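Local coordinates for protein subtilase cytotoxin, subunit B (Escherichia coli, PDB 3DWA) that forms the pentameric B-subunit ring of an AB5 toxin, which probably attaches the toxin to glycans on host cells, at residues Asp8-Gly13 and Asp113-Ser118; Pro73-Tyr78 and Thr107-Pro112. All blocks are in the same frame, centred on the assembly; numbering follows the deposited sequence.

Contact 1: Asp8-Gly13 and Asp113-Ser118; sequences DGMFSG and DRKKNS
The selenomethionine M10 lies against the backbone of D113 and R114. Its CG is 3.3 Å from R114 O, and SE rests close to R114 N. CE ends between two groups of opposite charge, D113 OD1 and K115 NZ, the first 3.6 Å away. The chain can run out that way because CG stands between the backbone N and the carbonyl carbon (chi1 55°) and everything beyond it is extended. The same R114 O accepts a bent CA-H...O contact from G9 CA.

Direct polar bonding is thin. R114 keeps CG anti to the backbone N (chi1 -176°) and runs its extended chain past G9, with CD 3.3 Å from G9 O. Its NE gives D8 O a weak, bent hydrogen bond, 132° at the hydrogen, while Y78 O is its stronger acceptor; NH2 makes a salt bridge with E79 and NH1 bonds T3 O.

Water does more of the joining: one bridges D8 OD1 to K116 N, another R114 O to M10 N, the latter bond weak. D8 OD2 and K116 NZ stay 4.4 Å apart, beyond a salt bridge. A cis peptide links D8 to G9. The tail packs where the chain enters 10-12, a short antiparallel strand beside 73-79 in the curled sheet, as in the OB fold of AB5 toxin B subunits.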
loop_
_atom_site.group_PDB
_atom_site.type_symbol
_atom_site.label_atom_id
_atom_site.label_comp_id
_atom_site.label_asym_id
_atom_site.label_seq_id
_atom_site.Cartn_x
_atom_site.Cartn_y
_atom_site.Cartn_z
ATOM N N ASP C 8 -12.065 -23.117 18.572
ATOM C CA ASP C 8 -12.821 -21.866 18.577
ATOM C C ASP C 8 -11.946 -20.764 17.913
ATOM O O ASP C 8 -10.768 -20.604 18.291
ATOM C CB ASP C 8 -13.142 -21.409 20.015
ATOM C CG ASP C 8 -14.207 -22.273 20.718
ATOM O OD1 ASP C 8 -15.033 -22.958 20.037
ATOM O OD2 ASP C 8 -14.206 -22.237 21.982
ATOM N N GLY C 9 -12.475 -19.990 16.960
ATOM C CA GLY C 9 -13.832 -20.041 16.430
ATOM C C GLY C 9 -13.854 -19.244 15.130
ATOM O O GLY C 9 -12.822 -18.719 14.669
HETATM N N MSE C 10 -15.028 -19.102 14.553
HETATM C CA MSE C 10 -15.181 -18.249 13.383
HETATM C C MSE C 10 -16.585 -17.680 13.412
HETATM O O MSE C 10 -17.445 -18.236 14.080
HETATM C CB MSE C 10 -14.981 -19.066 12.114
HETATM C CG MSE C 10 -15.902 -20.241 12.067
HETATM SE SE MSE C 10 -15.586 -21.175 10.446
HETATM C CE MSE C 10 -17.068 -22.438 10.424
ATOM N N PHE C 11 -16.810 -16.561 12.723
ATOM C CA PHE C 11 -18.159 -16.034 12.540
ATOM C C PHE C 11 -18.292 -15.747 11.074
ATOM O O PHE C 11 -17.428 -15.051 10.502
ATOM C CB PHE C 11 -18.375 -14.757 13.366
ATOM C CG PHE C 11 -18.509 -15.016 14.844
ATOM C CD1 PHE C 11 -19.658 -15.591 15.358
ATOM C CD2 PHE C 11 -17.476 -14.745 15.697
ATOM C CE1 PHE C 11 -19.785 -15.855 16.720
ATOM C CE2 PHE C 11 -17.595 -15.003 17.061
ATOM C CZ PHE C 11 -18.760 -15.572 17.564
ATOM N N SER C 12 -19.334 -16.307 10.452
ATOM C CA SER C 12 -19.532 -16.156 9.020
ATOM C C SER C 12 -20.559 -15.091 8.733
ATOM O O SER C 12 -21.402 -14.800 9.623
ATOM C CB SER C 12 -19.956 -17.463 8.366
ATOM O OG SER C 12 -19.035 -18.458 8.691
ATOM N N GLY C 13 -20.480 -14.528 7.509
ATOM C CA GLY C 13 -21.386 -13.462 7.033
ATOM C C GLY C 13 -21.412 -12.185 7.884
ATOM O O GLY C 13 -22.488 -11.567 8.116
ATOM N N ASP C 113 -12.931 -24.383 7.898
ATOM C CA ASP C 113 -13.742 -24.233 9.100
ATOM C C ASP C 113 -12.899 -24.248 10.353
ATOM O O ASP C 113 -12.424 -25.347 10.768
ATOM C CB ASP C 113 -14.707 -25.426 9.246
ATOM C CG ASP C 113 -15.748 -25.486 8.166
ATOM O OD1 ASP C 113 -16.134 -24.448 7.600
ATOM O OD2 ASP C 113 -16.206 -26.615 7.897
ATOM N N ARG C 114 -12.829 -23.117 11.047
ATOM C CA ARG C 114 -12.255 -23.094 12.388
ATOM C C ARG C 114 -13.388 -23.344 13.401
ATOM O O ARG C 114 -14.072 -22.413 13.828
ATOM C CB ARG C 114 -11.505 -21.781 12.651
ATOM C CG ARG C 114 -10.778 -21.686 13.978
ATOM C CD ARG C 114 -10.014 -20.357 14.124
ATOM N NE ARG C 114 -9.248 -20.308 15.379
ATOM C CZ ARG C 114 -8.053 -20.876 15.550
ATOM N NH1 ARG C 114 -7.465 -21.507 14.552
ATOM N NH2 ARG C 114 -7.440 -20.806 16.721
ATOM N N LYS C 115 -13.575 -24.614 13.770
ATOM C CA LYS C 115 -14.648 -25.032 14.668
ATOM C C LYS C 115 -14.219 -26.269 15.476
ATOM O O LYS C 115 -13.609 -27.192 14.921
ATOM C CB LYS C 115 -15.914 -25.365 13.854
ATOM C CG LYS C 115 -17.198 -25.315 14.677
ATOM C CD LYS C 115 -18.357 -26.107 14.072
ATOM C CE LYS C 115 -18.967 -25.401 12.852
ATOM N NZ LYS C 115 -19.212 -23.909 13.019
ATOM N N LYS C 116 -14.538 -26.281 16.769
ATOM C CA LYS C 116 -14.394 -27.481 17.597
ATOM C C LYS C 116 -15.159 -28.615 16.981
ATOM O O LYS C 116 -16.291 -28.436 16.540
ATOM C CB LYS C 116 -14.926 -27.267 19.014
ATOM C CG LYS C 116 -14.003 -26.471 19.895
ATOM C CD LYS C 116 -14.065 -26.954 21.312
ATOM C CE LYS C 116 -14.864 -26.052 22.162
ATOM N NZ LYS C 116 -14.540 -26.317 23.596
ATOM N N ASN C 117 -14.526 -29.786 16.938
ATOM C CA ASN C 117 -15.223 -30.998 16.520
ATOM C C ASN C 117 -16.323 -31.297 17.513
ATOM O O ASN C 117 -16.304 -30.817 18.638
ATOM C CB ASN C 117 -14.249 -32.170 16.413
ATOM C CG ASN C 117 -13.368 -32.063 15.189
ATOM O OD1 ASN C 117 -12.142 -32.244 15.237
ATOM N ND2 ASN C 117 -13.986 -31.721 14.087
ATOM N N SER C 118 -17.309 -32.064 17.092
ATOM C CA SER C 118 -18.388 -32.422 18.009
ATOM C C SER C 118 -17.938 -33.731 18.654
ATOM O O SER C 118 -16.998 -34.386 18.178
ATOM C CB SER C 118 -19.686 -32.615 17.227
ATOM O OG SER C 118 -19.545 -33.738 16.358
HETATM O O HOH W 1 -16.048 -23.789 17.586
HETATM O O HOH W 2 -16.408 -21.811 15.189
#

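Contact 2: Pro73-Tyr78 and Thr107-Pro112; sequences PVRIYY and TECFGP
The R75 guanidinium has C109 CB against one face, 3.3 Å from the plane and nearer the margin than the centre; Y77 OH, T107 O and a water are ranged round its edge in the plane. The Y77 ring in turn carries R75 CG over one of its faces, 3.7 Å up, and has P112 O at its edge.

P112 O is the atom on which both side chains converge. Y77 OH donates to it over 2.6 Å, approaching in the carbonyl plane with a C=O...O angle of 146°. R75 NH1 adds a weak bond to the same oxygen, 3.3 Å long and bent to 125° at the hydrogen, and the water at its edge carries NH1 on to G111 O. A bend at chi3 (-69°) turns NE aside, where S12 OG receives the arginine's stronger bond. The proline ring also touches the hydroxyl end of Y77, with P112 CD 3.5 Å from Y77 OH.

C109 is tied by its disulfide to C103, just past strand 96-102, and F110 O bonds S101 OG within that strand. Strand 73-79 is antiparallel to both its neighbours here, 10-12 and 96-102, with the loop lying across its R75 and Y77 side chains, while H20 of a neighbouring subunit meets the Y77 ring at a steep angle.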
loop_
_atom_site.group_PDB
_atom_site.type_symbol
_atom_site.label_atom_id
_atom_site.label_comp_id
_atom_site.label_asym_id
_atom_site.label_seq_id
_atom_site.Cartn_x
_atom_site.Cartn_y
_atom_site.Cartn_z
ATOM N N PRO C 73 -19.941 -9.080 3.146
ATOM C CA PRO C 73 -20.040 -10.014 4.252
ATOM C C PRO C 73 -18.838 -10.985 4.179
ATOM O O PRO C 73 -18.562 -11.507 3.115
ATOM C CB PRO C 73 -21.363 -10.745 3.965
ATOM C CG PRO C 73 -21.451 -10.744 2.421
ATOM C CD PRO C 73 -20.889 -9.390 2.049
ATOM N N VAL C 74 -18.149 -11.188 5.299
ATOM C CA VAL C 74 -16.878 -11.928 5.372
ATOM C C VAL C 74 -16.909 -12.879 6.596
ATOM O O VAL C 74 -17.783 -12.759 7.469
ATOM C CB VAL C 74 -15.626 -10.976 5.405
ATOM C CG1 VAL C 74 -15.627 -10.082 4.137
ATOM C CG2 VAL C 74 -15.620 -10.099 6.691
ATOM N N ARG C 75 -16.000 -13.843 6.612
ATOM C CA ARG C 75 -15.805 -14.713 7.759
ATOM C C ARG C 75 -14.636 -14.152 8.515
ATOM O O ARG C 75 -13.607 -13.867 7.904
ATOM C CB ARG C 75 -15.449 -16.119 7.294
ATOM C CG ARG C 75 -15.047 -17.088 8.421
ATOM C CD ARG C 75 -15.014 -18.495 7.910
ATOM N NE ARG C 75 -16.342 -19.029 7.587
ATOM C CZ ARG C 75 -16.540 -20.199 6.954
ATOM N NH1 ARG C 75 -15.501 -20.950 6.577
ATOM N NH2 ARG C 75 -17.772 -20.625 6.682
ATOM N N ILE C 76 -14.818 -13.987 9.826
ATOM C CA ILE C 76 -13.769 -13.615 10.755
ATOM C C ILE C 76 -13.350 -14.873 11.482
ATOM O O ILE C 76 -14.192 -15.555 12.070
ATOM C CB ILE C 76 -14.250 -12.503 11.772
ATOM C CG1 ILE C 76 -14.060 -11.099 11.165
ATOM C CG2 ILE C 76 -13.372 -12.444 12.998
ATOM C CD1 ILE C 76 -14.891 -10.801 9.995
ATOM N N TYR C 77 -12.053 -15.183 11.427
ATOM C CA TYR C 77 -11.440 -16.270 12.202
ATOM C C TYR C 77 -10.709 -15.706 13.384
ATOM O O TYR C 77 -9.889 -14.796 13.232
ATOM C CB TYR C 77 -10.398 -16.981 11.371
ATOM C CG TYR C 77 -10.889 -17.713 10.178
ATOM C CD1 TYR C 77 -11.204 -19.072 10.252
ATOM C CD2 TYR C 77 -11.004 -17.071 8.943
ATOM C CE1 TYR C 77 -11.630 -19.765 9.094
ATOM C CE2 TYR C 77 -11.418 -17.746 7.812
ATOM C CZ TYR C 77 -11.715 -19.099 7.895
ATOM O OH TYR C 77 -12.140 -19.734 6.760
ATOM N N TYR C 78 -10.981 -16.248 14.574
ATOM C CA TYR C 78 -10.467 -15.656 15.798
ATOM C C TYR C 78 -9.997 -16.732 16.796
ATOM O O TYR C 78 -10.391 -17.885 16.721
ATOM C CB TYR C 78 -11.530 -14.715 16.428
ATOM C CG TYR C 78 -12.707 -15.475 17.046
ATOM C CD1 TYR C 78 -12.712 -15.793 18.395
ATOM C CD2 TYR C 78 -13.772 -15.911 16.266
ATOM C CE1 TYR C 78 -13.760 -16.519 18.970
ATOM C CE2 TYR C 78 -14.841 -16.639 16.823
ATOM C CZ TYR C 78 -14.812 -16.947 18.173
ATOM O OH TYR C 78 -15.843 -17.645 18.750
ATOM N N THR C 107 -23.598 -17.762 5.493
ATOM C CA THR C 107 -23.157 -18.905 6.243
ATOM C C THR C 107 -22.070 -19.766 5.509
ATOM O O THR C 107 -21.271 -20.455 6.165
ATOM C CB THR C 107 -24.423 -19.716 6.657
ATOM O OG1 THR C 107 -24.181 -20.508 7.826
ATOM C CG2 THR C 107 -24.925 -20.505 5.562
ATOM N N GLU C 108 -22.034 -19.673 4.181
ATOM C CA GLU C 108 -21.058 -20.356 3.338
ATOM C C GLU C 108 -19.951 -19.392 2.895
ATOM O O GLU C 108 -20.215 -18.409 2.191
ATOM C CB GLU C 108 -21.730 -20.958 2.100
ATOM C CG GLU C 108 -22.555 -22.248 2.374
ATOM C CD GLU C 108 -21.759 -23.328 3.125
ATOM O OE1 GLU C 108 -20.607 -23.627 2.704
ATOM O OE2 GLU C 108 -22.289 -23.868 4.133
ATOM N N CYS C 109 -18.720 -19.691 3.316
ATOM C CA CYS C 109 -17.566 -18.838 3.059
ATOM C C CYS C 109 -16.398 -19.657 2.525
ATOM O O CYS C 109 -16.393 -20.878 2.654
ATOM C CB CYS C 109 -17.196 -18.016 4.311
ATOM S SG CYS C 109 -18.674 -17.103 4.976
ATOM N N PHE C 110 -15.416 -18.972 1.941
ATOM C CA PHE C 110 -14.253 -19.621 1.348
ATOM C C PHE C 110 -13.165 -19.961 2.387
ATOM O O PHE C 110 -12.853 -19.176 3.240
ATOM C CB PHE C 110 -13.705 -18.698 0.233
ATOM C CG PHE C 110 -12.532 -19.271 -0.531
ATOM C CD1 PHE C 110 -12.642 -20.487 -1.201
ATOM C CD2 PHE C 110 -11.323 -18.563 -0.615
ATOM C CE1 PHE C 110 -11.554 -21.007 -1.906
ATOM C CE2 PHE C 110 -10.226 -19.078 -1.316
ATOM C CZ PHE C 110 -10.352 -20.306 -1.974
ATOM N N GLY C 111 -12.551 -21.116 2.325
ATOM C CA GLY C 111 -11.525 -21.362 3.317
ATOM C C GLY C 111 -11.881 -22.496 4.261
ATOM O O GLY C 111 -12.937 -23.104 4.100
ATOM N N PRO C 112 -11.012 -22.752 5.257
ATOM C CA PRO C 112 -11.267 -23.799 6.226
ATOM C C PRO C 112 -12.339 -23.381 7.256
ATOM O O PRO C 112 -12.592 -22.198 7.460
ATOM C CB PRO C 112 -9.917 -23.963 6.930
ATOM C CG PRO C 112 -9.322 -22.543 6.886
ATOM C CD PRO C 112 -9.758 -22.018 5.542
HETATM O O HOH W 3 -15.558 -23.612 5.075
#

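Both contacts lay successive pieces of the same C-terminal tail on one side of the sheet, on neighbouring strands: contact 1 on 10-12, contact 2 on 73-79. Their centres are about 9 Å apart, and contact 2 is nested within the chain loop that contact 1 closes. Each is partly buried, but contact 1 is the more superficial, with charged ends at its margin and two bridging waters against one; contact 2 has more buried residues, a short phenol-to-carbonyl bond and one half-cystine, C109. Between them, F11 N and I76 O, 2.9 Å apart, are probably hydrogen-bonded. Within the assembly, only contact 2 meets another subunit.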